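Local coordinates for uncharacterized protein AF_0924 (Archaeoglobus fulgidus, PDB 3DT5) that is of unknown function but is probably a membrane protein, whose largely helical C-terminal domain binds a calcium ion in the crystal, at residues 26-29 with 30-34; 37-40 with 41-45; 47-50 with 51-55; 86-89 with 90-94; 101-104 with 105-108. All coordinates share one frame; numbering follows the deposited sequence. Where two conformers were deposited one is given.

Contact 1: residues 26-29 with 30-34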
# COMPACT_ATOMS: atom_id res chain seq x y z
N PHE A 26 -5.64 6.28 -1.05
CA PHE A 26 -5.14 5.25 -0.14
C PHE A 26 -4.52 4.07 -0.90
O PHE A 26 -3.31 3.90 -0.84
CB PHE A 26 -6.24 4.75 0.84
CG PHE A 26 -5.69 3.74 1.84
CD1 PHE A 26 -5.10 4.17 3.04
CD2 PHE A 26 -5.69 2.40 1.53
CE1 PHE A 26 -4.54 3.27 3.96
CE2 PHE A 26 -5.12 1.45 2.44
CZ PHE A 26 -4.54 1.90 3.64
N TYR A 27 -5.33 3.31 -1.64
CA TYR A 27 -4.83 2.04 -2.20
C TYR A 27 -3.71 2.27 -3.21
O TYR A 27 -2.65 1.68 -3.10
CB TYR A 27 -5.97 1.25 -2.83
CG TYR A 27 -6.87 0.69 -1.76
CD1 TYR A 27 -6.45 -0.42 -0.99
CD2 TYR A 27 -8.05 1.33 -1.42
CE1 TYR A 27 -7.26 -0.89 0.08
CE2 TYR A 27 -8.86 0.87 -0.36
CZ TYR A 27 -8.45 -0.25 0.37
OH TYR A 27 -9.19 -0.73 1.41
N ILE A 28 -3.97 3.10 -4.21
CA ILE A 28 -2.97 3.32 -5.27
C ILE A 28 -1.66 3.92 -4.74
O ILE A 28 -0.58 3.39 -5.02
CB ILE A 28 -3.57 4.11 -6.45
CG1 ILE A 28 -4.68 3.25 -7.11
CG2 ILE A 28 -2.44 4.53 -7.50
CD1 ILE A 28 -5.59 4.00 -8.06
N PRO A 29 -1.72 5.03 -3.95
CA PRO A 29 -0.41 5.52 -3.47
C PRO A 29 0.34 4.53 -2.59
O PRO A 29 1.55 4.46 -2.69
CB PRO A 29 -0.74 6.81 -2.68
CG PRO A 29 -2.19 6.96 -2.72
CD PRO A 29 -2.83 5.92 -3.59
N LEU A 30 -0.36 3.78 -1.72
CA LEU A 30 0.39 2.88 -0.82
C LEU A 30 0.98 1.70 -1.62
O LEU A 30 2.15 1.28 -1.39
CB LEU A 30 -0.56 2.33 0.27
CG LEU A 30 0.16 1.55 1.40
CD1 LEU A 30 1.25 2.44 2.08
CD2 LEU A 30 -0.90 1.11 2.43
N ILE A 31 0.17 1.16 -2.55
CA ILE A 31 0.68 0.11 -3.46
C ILE A 31 1.95 0.61 -4.23
O ILE A 31 2.98 -0.11 -4.28
CB ILE A 31 -0.44 -0.45 -4.42
CG1 ILE A 31 -1.49 -1.23 -3.61
CG2 ILE A 31 0.18 -1.38 -5.51
CD1 ILE A 31 -2.80 -1.52 -4.39
N LYS A 32 1.86 1.77 -4.86
CA LYS A 32 3.02 2.37 -5.55
C LYS A 32 4.24 2.55 -4.65
O LYS A 32 5.35 2.29 -5.07
CB LYS A 32 2.64 3.68 -6.21
CG LYS A 32 1.79 3.40 -7.46
CD LYS A 32 1.88 4.47 -8.50
CE LYS A 32 0.84 5.53 -8.26
NZ LYS A 32 0.21 6.12 -9.52
N ALA A 33 4.06 3.05 -3.44
CA ALA A 33 5.18 3.23 -2.50
C ALA A 33 5.97 1.96 -2.27
O ALA A 33 7.17 2.03 -1.98
CB ALA A 33 4.66 3.79 -1.12
N PHE A 34 5.31 0.80 -2.35
CA PHE A 34 5.99 -0.49 -2.10
C PHE A 34 6.23 -1.33 -3.35
O PHE A 34 6.71 -2.45 -3.24
CB PHE A 34 5.21 -1.28 -1.03
CG PHE A 34 5.40 -0.69 0.34
CD1 PHE A 34 6.52 -1.03 1.09
CD2 PHE A 34 4.51 0.26 0.85
CE1 PHE A 34 6.72 -0.46 2.38
CE2 PHE A 34 4.71 0.83 2.12
CZ PHE A 34 5.82 0.46 2.87
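The carbonyl oxygen of Y27 takes the backbone amide of I31 (I31 N to Y27 O 2.9 Å, 165° at the hydrogen), nearly along the C=O axis, and the I31 side chain folds over the same oxygen. This is an i to i+4 step of the alpha-helix 16-35, where K32 N also reaches I28 O, L30 N reaches F26 O and A33 N reaches P29 O. P29 has no amide hydrogen to give to the preceding turn, and the helix kinks there without losing the four bonds that follow. I31 places CG1 beside its backbone N (chi1 -67°), which sets CG1 3.2 Å from Y27 O and CD1 4.5 Å from Y27 CB. Without the branched chain of I31, as with an alanine here, the Y27 carbonyl would probably lose its cover and F105 of helix 88-116 the methyl packed on its ring. F26 and L30 run side by side on the buried flank, where L30 CD2 meets F26 CZ at 3.9 Å, obliquely to the ring. The Y27 ring turns one face to its neighbour F26, with F26 CD2 over its centre, while Y27 OH bonds to E104 and G59. On the exposed flank the K32 chain bends at chi3 (-89°) and runs alongside I28, bringing K32 CE to 3.5 Å from I28 CG2.

Contact 2: residues 37-40 with 41-45. With CA (calcium ion), chain B.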
# COMPACT_ATOMS: atom_id res chain seq x y z
N TYR A 37 9.23 2.19 -8.69
CA TYR A 37 10.58 2.70 -8.39
C TYR A 37 10.65 4.15 -7.89
O TYR A 37 11.70 4.61 -7.42
CB TYR A 37 11.47 2.55 -9.62
CG TYR A 37 11.81 1.12 -9.93
CD1 TYR A 37 11.60 0.12 -8.99
CD2 TYR A 37 12.38 0.77 -11.16
CE1 TYR A 37 11.92 -1.20 -9.26
CE2 TYR A 37 12.70 -0.56 -11.44
CZ TYR A 37 12.47 -1.53 -10.47
OH TYR A 37 12.76 -2.84 -10.73
N VAL A 38 9.53 4.86 -7.97
CA VAL A 38 9.42 6.24 -7.49
C VAL A 38 9.76 6.38 -6.00
O VAL A 38 9.27 5.64 -5.17
CB VAL A 38 8.01 6.78 -7.76
CG1 VAL A 38 7.82 8.16 -7.12
CG2 VAL A 38 7.75 6.86 -9.30
N TYR A 39 10.63 7.32 -5.67
CA TYR A 39 11.09 7.49 -4.31
C TYR A 39 11.63 8.89 -4.25
O TYR A 39 12.32 9.31 -5.18
CB TYR A 39 12.23 6.49 -3.95
CG TYR A 39 12.84 6.84 -2.62
CD1 TYR A 39 12.25 6.42 -1.41
CD2 TYR A 39 13.97 7.68 -2.54
CE1 TYR A 39 12.80 6.79 -0.15
CE2 TYR A 39 14.51 8.07 -1.29
CZ TYR A 39 13.92 7.60 -0.11
OH TYR A 39 14.43 7.99 1.13
N THR A 40 11.28 9.61 -3.18
CA THR A 40 11.70 11.02 -2.99
C THR A 40 12.06 11.17 -1.55
O THR A 40 11.84 10.25 -0.77
CB THR A 40 10.55 12.00 -3.27
OG1 THR A 40 9.51 11.83 -2.26
CG2 THR A 40 9.98 11.74 -4.65
N ALA A 41 12.58 12.34 -1.17
CA ALA A 41 12.87 12.59 0.23
C ALA A 41 11.58 12.65 1.07
O ALA A 41 11.64 12.78 2.30
CB ALA A 41 13.62 13.93 0.36
N GLN A 42 10.42 12.63 0.41
CA GLN A 42 9.14 12.74 1.12
C GLN A 42 8.40 11.40 1.22
O GLN A 42 7.38 11.31 1.90
CB GLN A 42 8.25 13.77 0.43
CG GLN A 42 8.67 15.22 0.71
CD GLN A 42 9.89 15.60 -0.11
OE1 GLN A 42 9.95 15.38 -1.32
NE2 GLN A 42 10.88 16.17 0.56
N THR A 43 8.90 10.37 0.54
CA THR A 43 8.20 9.09 0.49
C THR A 43 7.99 8.43 1.85
O THR A 43 6.90 7.95 2.11
CB THR A 43 8.88 8.11 -0.47
OG1 THR A 43 8.98 8.76 -1.74
CG2 THR A 43 8.00 6.81 -0.66
N GLU A 44 9.00 8.39 2.71
CA GLU A 44 8.76 7.75 4.01
C GLU A 44 7.66 8.50 4.76
O GLU A 44 6.81 7.87 5.42
CB GLU A 44 10.06 7.75 4.85
CG GLU A 44 11.18 6.87 4.27
CD GLU A 44 12.19 6.44 5.35
OE1 GLU A 44 11.98 6.73 6.56
OE2 GLU A 44 13.21 5.80 5.01
N ASP A 45 7.69 9.84 4.70
CA ASP A 45 6.66 10.62 5.40
C ASP A 45 5.27 10.43 4.76
O ASP A 45 4.23 10.39 5.48
CB ASP A 45 7.00 12.10 5.47
CG ASP A 45 8.18 12.39 6.39
OD1 ASP A 45 8.31 11.76 7.48
OD2 ASP A 45 8.99 13.26 6.02
CA CA B . 13.87 5.28 7.37
O HOH W 1 14.80 5.88 2.98
O HOH W 2 11.74 9.34 2.08
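T43 turns OG1 anti to its carbonyl carbon (chi1 -55°) and T40 sets its own OG1 between backbone N and carbonyl carbon (chi1 66°), and these two settings build a capping box at the start of helix 43-52. T43 OG1 accepts the amide of T40 (T40 N to T43 OG1 2.8 Å), while T40 OG1 takes the first turn's Q42 N at 2.9 Å. The T40 and T43 side chains cross at about a right angle. A type I turn from T40 to T43 is closed by T43 N on T40 O at 3.2 Å, the donor standing well above the carbonyl plane. The Y39 ring lies obliquely against T43, its CD1 3.9 Å from T43 CB. Its hydroxyl joins a pair of waters: one links Y39 OH to E44 OE2, lying 2.6 Å from the carboxylate oxygen, and a second, only weakly bonded to Y39 OH, donates to T40 O and accepts from E44 N. E44 grips the calcium ion with both oxygens, OE1 and OE2 each 2.5 Å away, so the helix start is tied to the metal site completed by K71, A74 and D75. The contact ends the loop after helix 16-35, and T43 and E44 rest on W83 of strand 83-85.

Contact 3: residues 47-50 with 51-55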
# COMPACT_ATOMS: atom_id res chain seq x y z
N ILE A 47 4.23 7.62 3.30
CA ILE A 47 3.78 6.35 3.83
C ILE A 47 3.29 6.53 5.28
O ILE A 47 2.23 6.01 5.63
CB ILE A 47 4.92 5.26 3.76
CG1 ILE A 47 5.28 4.96 2.28
CG2 ILE A 47 4.50 3.95 4.50
CD1 ILE A 47 6.53 4.17 2.17
N GLU A 48 4.06 7.21 6.12
CA GLU A 48 3.59 7.44 7.50
C GLU A 48 2.22 8.07 7.53
O GLU A 48 1.36 7.67 8.32
CB GLU A 48 4.54 8.39 8.26
CG GLU A 48 5.76 7.72 8.73
CD GLU A 48 5.47 6.85 9.94
OE1 GLU A 48 4.70 7.27 10.83
OE2 GLU A 48 6.02 5.76 9.97
N THR A 49 2.04 9.07 6.67
CA THR A 49 0.76 9.75 6.54
C THR A 49 -0.35 8.84 6.09
O THR A 49 -1.45 8.84 6.69
CB THR A 49 0.89 10.93 5.56
OG1 THR A 49 1.77 11.86 6.17
CG2 THR A 49 -0.51 11.63 5.35
N ILE A 50 -0.08 8.03 5.07
CA ILE A 50 -1.12 7.05 4.61
C ILE A 50 -1.57 6.11 5.73
O ILE A 50 -2.77 5.83 5.88
CB ILE A 50 -0.67 6.27 3.35
CG1 ILE A 50 -0.59 7.22 2.16
CG2 ILE A 50 -1.61 5.10 3.04
CD1 ILE A 50 0.22 6.63 0.96
N ILE A 51 -0.62 5.60 6.51
CA ILE A 51 -0.93 4.55 7.47
C ILE A 51 -1.39 5.12 8.80
O ILE A 51 -1.72 4.36 9.72
CB ILE A 51 0.20 3.50 7.59
CG1 ILE A 51 1.39 4.12 8.39
CG2 ILE A 51 0.52 2.93 6.16
CD1 ILE A 51 2.68 3.23 8.52
N THR A 52 -1.49 6.44 8.88
CA THR A 52 -2.06 7.08 10.08
C THR A 52 -3.28 7.87 9.66
O THR A 52 -4.43 7.45 9.85
CB THR A 52 -1.03 7.94 10.85
OG1 THR A 52 -0.39 8.87 9.94
CG2 THR A 52 0.06 7.06 11.47
N CYS A 53 -3.00 8.99 9.04
CA CYS A 53 -3.99 9.96 8.60
C CYS A 53 -4.99 9.42 7.55
O CYS A 53 -6.08 9.96 7.42
CB CYS A 53 -3.24 11.14 8.01
SG CYS A 53 -4.27 12.31 7.22
N ARG A 54 -4.60 8.41 6.78
CA ARG A 54 -5.53 7.88 5.75
C ARG A 54 -6.07 6.51 6.06
O ARG A 54 -6.75 5.91 5.22
CB ARG A 54 -4.91 7.93 4.35
CG ARG A 54 -4.44 9.34 4.04
CD ARG A 54 -4.17 9.55 2.60
NE ARG A 54 -3.43 10.80 2.37
CZ ARG A 54 -2.84 11.12 1.21
NH1 ARG A 54 -2.91 10.29 0.14
NH2 ARG A 54 -2.19 12.27 1.11
N ARG A 55 -5.87 6.04 7.30
CA ARG A 55 -6.52 4.78 7.72
C ARG A 55 -8.02 4.79 7.58
O ARG A 55 -8.63 3.74 7.38
CB ARG A 55 -6.16 4.46 9.19
CG ARG A 55 -4.75 3.96 9.34
CD ARG A 55 -4.47 3.67 10.79
NE ARG A 55 -4.61 2.25 11.12
CZ ARG A 55 -3.65 1.33 10.99
NH1 ARG A 55 -2.45 1.65 10.51
NH2 ARG A 55 -3.92 0.07 11.37
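The backbone runs from helix into turn: I51 N donates to I47 O (3.0 Å), T52 N also bonds to T49 O from above that carbonyl's plane, and a type I turn from T52 to R55 follows. This is the last, weakly bonded part of helix 43-52. R54 N makes two weak bonds, to T49 O and I50 O, as the chain turns away. I51 holds CG1 between its backbone N and carbonyl carbon (chi1 74°), which lays CG1 3.4 Å from I47 O, with CG2 4.4 Å from I47 CG2. Its CD1 points on to W94 of helix 88-116, and L66 and F70 add to the surroundings. Cut back to an alanine, this position would probably leave a gap facing W94 and F70 and take away one of the apolar neighbours of I47 CG2. I50 packs on F26 and P29 of helix 16-35, its CG2 still near I51 CG2. R54 extends from CG to NE past T49 and I50; T49 CG2 and I50 CG1 lie oblique to its guanidinium, and R54 NH1 bonds to K25 O. The carboxylate of E48 is used farther along: its OE2 receives the amides of F70 and K71. The exposed T52 turns its hydroxyl back onto the chain, T52 OG1 donating to E48 O at 2.7 Å.

Contact 4: residues 86-89 with 90-94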
# COMPACT_ATOMS: atom_id res chain seq x y z
N TYR A 86 15.26 -3.35 8.96
CA TYR A 86 16.30 -3.74 9.92
C TYR A 86 15.93 -4.93 10.77
O TYR A 86 16.80 -5.65 11.18
CB TYR A 86 16.77 -2.55 10.75
CG TYR A 86 17.32 -1.46 9.86
CD1 TYR A 86 18.49 -1.66 9.12
CD2 TYR A 86 16.62 -0.25 9.69
CE1 TYR A 86 18.96 -0.70 8.27
CE2 TYR A 86 17.08 0.72 8.85
CZ TYR A 86 18.27 0.49 8.13
OH TYR A 86 18.75 1.52 7.29
N ALA A 87 14.64 -5.11 11.06
CA ALA A 87 14.19 -6.24 11.85
C ALA A 87 13.34 -7.15 10.98
O ALA A 87 12.43 -6.69 10.28
CB ALA A 87 13.40 -5.77 13.04
N LYS A 88 13.65 -8.44 11.00
CA LYS A 88 12.94 -9.42 10.22
C LYS A 88 11.43 -9.37 10.47
O LYS A 88 10.65 -9.50 9.53
CB LYS A 88 13.48 -10.82 10.52
CG LYS A 88 12.68 -11.96 9.89
CD LYS A 88 13.50 -13.26 9.95
CE LYS A 88 12.67 -14.51 9.61
NZ LYS A 88 13.44 -15.77 9.90
N GLU A 89 11.06 -9.16 11.74
CA GLU A 89 9.66 -9.09 12.19
C GLU A 89 8.87 -7.95 11.51
O GLU A 89 7.69 -8.06 11.23
CB GLU A 89 9.61 -8.92 13.73
CG GLU A 89 10.34 -7.68 14.33
CD GLU A 89 11.68 -7.98 15.08
OE1 GLU A 89 11.87 -7.40 16.17
OE2 GLU A 89 12.55 -8.77 14.61
N ASP A 90 9.53 -6.82 11.28
CA ASP A 90 8.88 -5.72 10.59
C ASP A 90 8.71 -6.04 9.11
O ASP A 90 7.68 -5.72 8.51
CB ASP A 90 9.71 -4.46 10.74
CG ASP A 90 9.68 -3.91 12.16
OD1 ASP A 90 8.58 -3.77 12.73
OD2 ASP A 90 10.77 -3.61 12.67
N PHE A 91 9.72 -6.67 8.52
CA PHE A 91 9.62 -7.13 7.13
C PHE A 91 8.40 -8.08 7.00
O PHE A 91 7.62 -7.97 6.06
CB PHE A 91 10.91 -7.87 6.73
CG PHE A 91 10.77 -8.68 5.47
CD1 PHE A 91 10.92 -8.07 4.22
CD2 PHE A 91 10.49 -10.03 5.53
CE1 PHE A 91 10.77 -8.82 3.03
CE2 PHE A 91 10.37 -10.79 4.34
CZ PHE A 91 10.50 -10.17 3.09
N GLU A 92 8.28 -9.00 7.96
CA GLU A 92 7.21 -10.00 7.89
C GLU A 92 5.83 -9.34 8.07
O GLU A 92 4.89 -9.72 7.33
CB GLU A 92 7.43 -11.14 8.90
CG GLU A 92 8.68 -12.00 8.62
CD GLU A 92 8.63 -12.77 7.29
OE1 GLU A 92 7.53 -12.99 6.73
OE2 GLU A 92 9.70 -13.21 6.80
N GLN A 93 5.72 -8.38 9.00
CA GLN A 93 4.45 -7.62 9.23
C GLN A 93 4.04 -6.91 7.94
O GLN A 93 2.89 -6.97 7.54
CB GLN A 93 4.59 -6.52 10.28
CG GLN A 93 4.79 -6.99 11.67
CD GLN A 93 4.08 -6.10 12.68
OE1 GLN A 93 3.99 -4.86 12.51
NE2 GLN A 93 3.54 -6.72 13.74
N TRP A 94 5.01 -6.24 7.32
CA TRP A 94 4.73 -5.51 6.09
C TRP A 94 4.43 -6.42 4.94
O TRP A 94 3.54 -6.12 4.14
CB TRP A 94 5.87 -4.51 5.73
CG TRP A 94 5.66 -3.22 6.42
CD1 TRP A 94 6.19 -2.82 7.60
CD2 TRP A 94 4.73 -2.18 6.01
NE1 TRP A 94 5.68 -1.61 7.95
CE2 TRP A 94 4.78 -1.19 7.00
CE3 TRP A 94 3.85 -2.03 4.93
CZ2 TRP A 94 3.99 -0.02 6.94
CZ3 TRP A 94 3.05 -0.85 4.87
CH2 TRP A 94 3.15 0.13 5.86
O HOH W 3 12.78 -2.85 11.06
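D90 OD2 lies 3.4 Å from A87 CB across the first turn of helix 88-116. A87 is the N-cap and, being alanine, has no side-chain acceptor to offer the turn. D90 reaches back instead: with CG anti to its carbonyl carbon (chi1 -70°), its carboxylate meets a water that donates to D90 OD2 at 2.7 Å and accepts from A87 N at 2.9 Å. The water thus bridges the carboxylate to the N-cap amide without forming a capping box, and an acidic group near the start of a helix would probably be favoured by the helix dipole. A87 O receives F91 N (3.2 Å, 167° at the hydrogen) and a weak bond from D90 N. K88 and E92 lie side by side, pointing the same way, touching through their methylenes with K88 CG 4.2 Å from E92 CG. Their charged ends do not touch in the conformer given, and no salt bridge forms. F91 leads its ring away from the first turn, yet K88 O sits at the ring edge, near its plane. Beyond, F91 meets Y132 and F85, while W94 stacks on F34 and meets F70 edge-to-face; F91 and W94 thus pack on aromatic neighbours, whereas K88, E89 and Q93 are exposed. In the following step Q93 N donates to E89 O at 3.0 Å, and Q93 CG settles 3.1 Å from that same E89 O.

Contact 5: residues 101-104 with 105-108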
# COMPACT_ATOMS: atom_id res chain seq x y z
N LEU A 101 -3.46 -5.64 1.65
CA LEU A 101 -3.73 -4.43 0.87
C LEU A 101 -4.09 -4.73 -0.60
O LEU A 101 -5.04 -4.17 -1.18
CB LEU A 101 -2.47 -3.56 0.92
CG LEU A 101 -2.37 -2.30 0.01
CD1 LEU A 101 -3.31 -1.25 0.52
CD2 LEU A 101 -0.89 -1.77 0.05
N TRP A 102 -3.31 -5.63 -1.21
CA TRP A 102 -3.55 -6.00 -2.60
C TRP A 102 -4.92 -6.69 -2.73
O TRP A 102 -5.73 -6.35 -3.59
CB TRP A 102 -2.44 -6.92 -3.13
CG TRP A 102 -2.70 -7.24 -4.59
CD1 TRP A 102 -3.20 -8.42 -5.13
CD2 TRP A 102 -2.55 -6.33 -5.68
NE1 TRP A 102 -3.32 -8.28 -6.51
CE2 TRP A 102 -2.93 -7.01 -6.86
CE3 TRP A 102 -2.08 -5.01 -5.78
CZ2 TRP A 102 -2.89 -6.41 -8.12
CZ3 TRP A 102 -2.04 -4.40 -7.05
CH2 TRP A 102 -2.44 -5.11 -8.19
N GLU A 103 -5.23 -7.66 -1.87
CA GLU A 103 -6.56 -8.30 -1.93
C GLU A 103 -7.69 -7.26 -1.78
O GLU A 103 -8.70 -7.29 -2.53
CB GLU A 103 -6.67 -9.43 -0.91
CG GLU A 103 -5.70 -10.61 -1.16
CD GLU A 103 -5.73 -11.19 -2.60
OE1 GLU A 103 -4.64 -11.39 -3.22
OE2 GLU A 103 -6.84 -11.45 -3.11
N GLU A 104 -7.57 -6.36 -0.81
CA GLU A 104 -8.61 -5.31 -0.64
C GLU A 104 -8.73 -4.44 -1.87
O GLU A 104 -9.81 -4.11 -2.29
CB GLU A 104 -8.35 -4.36 0.53
CG GLU A 104 -8.63 -4.96 1.87
CD GLU A 104 -8.86 -3.95 2.95
OE1 GLU A 104 -9.33 -4.43 4.00
OE2 GLU A 104 -8.56 -2.71 2.86
N PHE A 105 -7.59 -4.02 -2.39
CA PHE A 105 -7.54 -3.20 -3.59
C PHE A 105 -8.32 -3.84 -4.72
O PHE A 105 -9.11 -3.17 -5.36
CB PHE A 105 -6.07 -2.94 -3.98
CG PHE A 105 -5.89 -2.29 -5.35
CD1 PHE A 105 -6.42 -1.02 -5.62
CD2 PHE A 105 -5.19 -2.96 -6.35
CE1 PHE A 105 -6.23 -0.40 -6.89
CE2 PHE A 105 -5.01 -2.35 -7.65
CZ PHE A 105 -5.51 -1.07 -7.89
N LEU A 106 -8.08 -5.10 -5.02
CA LEU A 106 -8.79 -5.74 -6.13
C LEU A 106 -10.29 -5.77 -5.86
O LEU A 106 -11.10 -5.66 -6.78
CB LEU A 106 -8.34 -7.18 -6.31
CG LEU A 106 -6.90 -7.38 -6.78
CD1 LEU A 106 -6.58 -8.89 -6.72
CD2 LEU A 106 -6.65 -6.77 -8.15
N GLU A 107 -10.69 -5.94 -4.59
CA GLU A 107 -12.12 -5.95 -4.29
C GLU A 107 -12.69 -4.53 -4.47
O GLU A 107 -13.76 -4.36 -5.02
CB GLU A 107 -12.40 -6.46 -2.86
CG GLU A 107 -13.90 -6.26 -2.51
CD GLU A 107 -14.36 -7.11 -1.34
OE1 GLU A 107 -15.42 -6.77 -0.77
OE2 GLU A 107 -13.68 -8.11 -1.00
N VAL A 108 -11.98 -3.51 -4.03
CA VAL A 108 -12.49 -2.13 -4.20
C VAL A 108 -12.57 -1.80 -5.69
O VAL A 108 -13.54 -1.17 -6.16
CB VAL A 108 -11.63 -1.08 -3.40
CG1 VAL A 108 -12.15 0.36 -3.66
CG2 VAL A 108 -11.72 -1.37 -1.89
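W102 carries the tight half of this contact: F105 and L106 both lie over one face of its indole. L106 CG makes a CH-pi contact with the five-membered ring, 4.1 Å from its centroid, and L106 CD1 comes to 3.3 Å from W102 NE1. At the other end of the indole, F105 CD2 packs 3.5 Å from W102 CZ3, the two aromatic planes inclined at 52°. With CG anti to the backbone N (chi1 -178°), the indole swings along the helix toward the next turn, where F105 and L106 lie. Underneath run regular alpha-helical bonds, the shortest being F105 N to L101 O and V108 N to E104 O, each 2.8 Å. The solvent side is looser. E103 and E107 are exposed and meet through the backbone, E107 N donating to E103 O at 3.2 Å. E104 is different: both its carboxylate oxygens are engaged, OE1 by L62 N and OE2 by Y27 OH and G59 N, which ties this helix to helices 16-35 and 60-65 and to the loop just before the latter. The segment is a mid-portion of helix 88-116, with L101 and F105 against helix 16-35, L101 also on helix 60-65, and W102 against P123, K125 and P126 of a loop.

How the contacts relate
Along the chain the contacts come in series, 1 on helix 16-35, 2 and 3 at the two ends of helix 43-52, and 4 and 5 on helix 88-116. Contact 1 is the most central, its centre about 4 Å from that of the chain, and touches contacts 3, 4 and 5, whose centres lie about 11, 18 and 11 Å away. Contacts 3 and 4 also touch, through W94, so the three helices share one core. Contact 2, its centre about 23 Å from that of contact 5 and across the chain's centre from it, sits on the surface by the calcium site. The domain thus combines a helical core with a metal-binding edge near the small three-stranded sheet.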